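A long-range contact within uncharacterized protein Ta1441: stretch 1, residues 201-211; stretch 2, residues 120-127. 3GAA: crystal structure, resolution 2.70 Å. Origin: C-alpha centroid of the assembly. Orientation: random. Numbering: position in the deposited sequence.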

# COMPACT_ATOMS: atom_id res chain seq x y z
N SER A 201 -35.02 27.05 25.23
CA SER A 201 -35.58 25.73 25.53
C SER A 201 -34.63 24.56 25.38
O SER A 201 -34.69 23.58 26.19
CB SER A 201 -36.68 25.44 24.57
OG SER A 201 -37.63 26.45 24.67
N ILE A 202 -33.81 24.64 24.32
CA ILE A 202 -32.83 23.62 24.03
C ILE A 202 -31.82 23.61 25.16
O ILE A 202 -31.45 22.54 25.62
CB ILE A 202 -32.11 23.84 22.65
CG1 ILE A 202 -32.46 22.78 21.58
CG2 ILE A 202 -30.59 23.71 22.80
CD1 ILE A 202 -33.88 22.70 21.14
N ILE A 203 -31.40 24.80 25.61
CA ILE A 203 -30.43 24.90 26.72
C ILE A 203 -31.02 24.34 28.03
O ILE A 203 -30.33 23.80 28.89
CB ILE A 203 -29.88 26.37 26.98
CG1 ILE A 203 -28.95 26.85 25.87
CG2 ILE A 203 -29.06 26.39 28.21
CD1 ILE A 203 -28.04 25.80 25.40
N GLU A 204 -32.32 24.49 28.20
CA GLU A 204 -32.92 23.98 29.39
C GLU A 204 -33.05 22.48 29.30
O GLU A 204 -32.90 21.80 30.31
CB GLU A 204 -34.29 24.59 29.55
CG GLU A 204 -34.29 26.02 29.97
CD GLU A 204 -35.66 26.51 30.52
OE1 GLU A 204 -36.58 25.67 30.77
OE2 GLU A 204 -35.78 27.76 30.73
N ALA A 205 -33.39 21.99 28.10
CA ALA A 205 -33.36 20.53 27.80
C ALA A 205 -32.00 19.96 28.22
O ALA A 205 -31.90 19.06 29.05
CB ALA A 205 -33.60 20.28 26.32
N ILE A 206 -30.94 20.54 27.71
CA ILE A 206 -29.64 20.05 28.05
C ILE A 206 -29.38 20.06 29.56
O ILE A 206 -28.80 19.11 30.07
CB ILE A 206 -28.59 20.80 27.34
CG1 ILE A 206 -28.64 20.43 25.87
CG2 ILE A 206 -27.23 20.47 27.91
CD1 ILE A 206 -27.77 21.34 25.11
N ASN A 207 -29.79 21.11 30.27
CA ASN A 207 -29.54 21.21 31.71
C ASN A 207 -30.32 20.16 32.48
O ASN A 207 -29.84 19.63 33.46
CB ASN A 207 -29.83 22.63 32.28
CG ASN A 207 -28.73 23.65 31.95
OD1 ASN A 207 -27.54 23.35 31.82
ND2 ASN A 207 -29.15 24.88 31.82
N LYS A 208 -31.53 19.88 32.04
CA LYS A 208 -32.33 18.83 32.61
C LYS A 208 -31.76 17.45 32.30
O LYS A 208 -31.85 16.56 33.11
CB LYS A 208 -33.74 18.89 32.06
CG LYS A 208 -34.73 17.99 32.78
CD LYS A 208 -35.25 18.66 34.04
CE LYS A 208 -36.19 17.79 34.90
NZ LYS A 208 -36.79 18.67 36.04
N ALA A 209 -31.21 17.22 31.13
CA ALA A 209 -30.78 15.88 30.83
C ALA A 209 -29.43 15.56 31.45
O ALA A 209 -29.25 14.41 31.87
CB ALA A 209 -30.76 15.63 29.34
N TYR A 210 -28.51 16.53 31.51
CA TYR A 210 -27.08 16.27 31.75
C TYR A 210 -26.49 17.10 32.85
O TYR A 210 -25.31 17.01 33.15
CB TYR A 210 -26.27 16.50 30.47
CG TYR A 210 -26.64 15.45 29.47
CD1 TYR A 210 -26.15 14.16 29.61
CD2 TYR A 210 -27.56 15.69 28.47
CE1 TYR A 210 -26.52 13.13 28.76
CE2 TYR A 210 -27.96 14.64 27.58
CZ TYR A 210 -27.41 13.36 27.75
OH TYR A 210 -27.76 12.31 26.94
N ASN A 211 -27.31 17.94 33.45
CA ASN A 211 -26.86 18.69 34.56
C ASN A 211 -25.54 19.40 34.31
O ASN A 211 -24.78 19.67 35.21
CB ASN A 211 -26.78 17.76 35.75
CG ASN A 211 -26.63 18.52 37.04
OD1 ASN A 211 -25.71 18.25 37.83
ND2 ASN A 211 -27.49 19.55 37.24
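Stretch 2 (120-127) SEIVIMEG

A single hydrogen bond joins the two stretches in a largely apolar contact: the phenol of Y210, in the last turn of the helix, donates a short hydrogen bond to the carboxylate of E121, with 2.5 Å between Y210 OH and E121 OE1. The acceptor lies at the edge of the ring, near its plane, where the hydroxyl can reach it.

Stretch 2 is extended from E121 to G127 and runs nearly antiparallel to helix 201-210, at 156° between their N-to-C directions, with the axes 9.5 Å apart at closest approach. The alternation of the strand turns E121, V123 and M125 toward the helix, while I122 points away. On the helix, I202, I206 and Y210 recur every four residues, about one turn, and so share one face. The register pairs I202 with M125, I206 with V123 and Y210 with E121; the CA atoms separate from 7.0 Å between I202 and M125 to 9.5 Å between Y210 and E121, and the long side chains of Y210 and E121 meet across the wider gap.

M125, long and flexible, brings its methyl among the isoleucines: M125 CE lies 3.6 Å from I202 CG2 and 4.0 Å from I203 CD1. Compact V123 fits beside the tyrosine ring, V123 CG2 being 3.7 Å from Y210 CE2. E126 points away, yet its backbone E126 O lies 3.5 Å from I202 CD1.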

# COMPACT_ATOMS: atom_id res chain seq x y z
N SER A 120 -19.04 10.08 26.07
CA SER A 120 -20.06 9.21 26.64
C SER A 120 -21.37 9.36 25.87
O SER A 120 -21.96 8.37 25.55
CB SER A 120 -20.27 9.55 28.10
OG SER A 120 -20.07 10.95 28.33
N GLU A 121 -21.80 10.59 25.57
CA GLU A 121 -23.13 10.87 24.99
C GLU A 121 -23.06 12.04 24.01
O GLU A 121 -22.44 13.05 24.33
CB GLU A 121 -24.13 11.29 26.07
CG GLU A 121 -24.00 10.56 27.44
CD GLU A 121 -25.27 9.79 27.85
OE1 GLU A 121 -26.41 10.23 27.50
OE2 GLU A 121 -25.13 8.74 28.54
N ILE A 122 -23.73 11.93 22.87
CA ILE A 122 -23.73 12.98 21.88
C ILE A 122 -25.09 13.57 21.79
O ILE A 122 -26.01 12.85 21.67
CB ILE A 122 -23.36 12.42 20.52
CG1 ILE A 122 -21.98 11.78 20.64
CG2 ILE A 122 -23.31 13.48 19.45
CD1 ILE A 122 -21.66 10.91 19.47
N VAL A 123 -25.25 14.88 21.85
CA VAL A 123 -26.57 15.45 21.79
C VAL A 123 -26.61 16.29 20.55
O VAL A 123 -25.72 17.09 20.36
CB VAL A 123 -26.83 16.34 22.98
CG1 VAL A 123 -28.18 16.85 22.93
CG2 VAL A 123 -26.59 15.57 24.25
N ILE A 124 -27.61 16.11 19.70
CA ILE A 124 -27.72 16.98 18.51
C ILE A 124 -28.83 18.01 18.68
O ILE A 124 -29.99 17.67 18.99
CB ILE A 124 -27.97 16.22 17.24
CG1 ILE A 124 -26.79 15.29 16.99
CG2 ILE A 124 -28.10 17.18 16.12
CD1 ILE A 124 -27.22 13.91 16.54
N MET A 125 -28.44 19.28 18.51
CA MET A 125 -29.30 20.41 18.87
C MET A 125 -29.98 20.90 17.65
O MET A 125 -29.31 21.22 16.70
CB MET A 125 -28.49 21.54 19.46
CG MET A 125 -28.08 21.29 20.93
SD MET A 125 -26.63 22.23 21.49
CE MET A 125 -27.21 22.62 23.07
N GLU A 126 -31.30 20.98 17.66
CA GLU A 126 -31.93 21.58 16.51
C GLU A 126 -33.28 22.23 16.71
O GLU A 126 -33.94 22.07 17.71
CB GLU A 126 -31.91 20.64 15.30
CG GLU A 126 -32.49 19.27 15.49
CD GLU A 126 -31.99 18.28 14.43
OE1 GLU A 126 -32.77 17.42 13.91
OE2 GLU A 126 -30.78 18.37 14.11
N GLY A 127 -33.64 23.02 15.71
CA GLY A 127 -34.97 23.61 15.59
C GLY A 127 -35.78 23.02 14.43
O GLY A 127 -35.20 22.47 13.49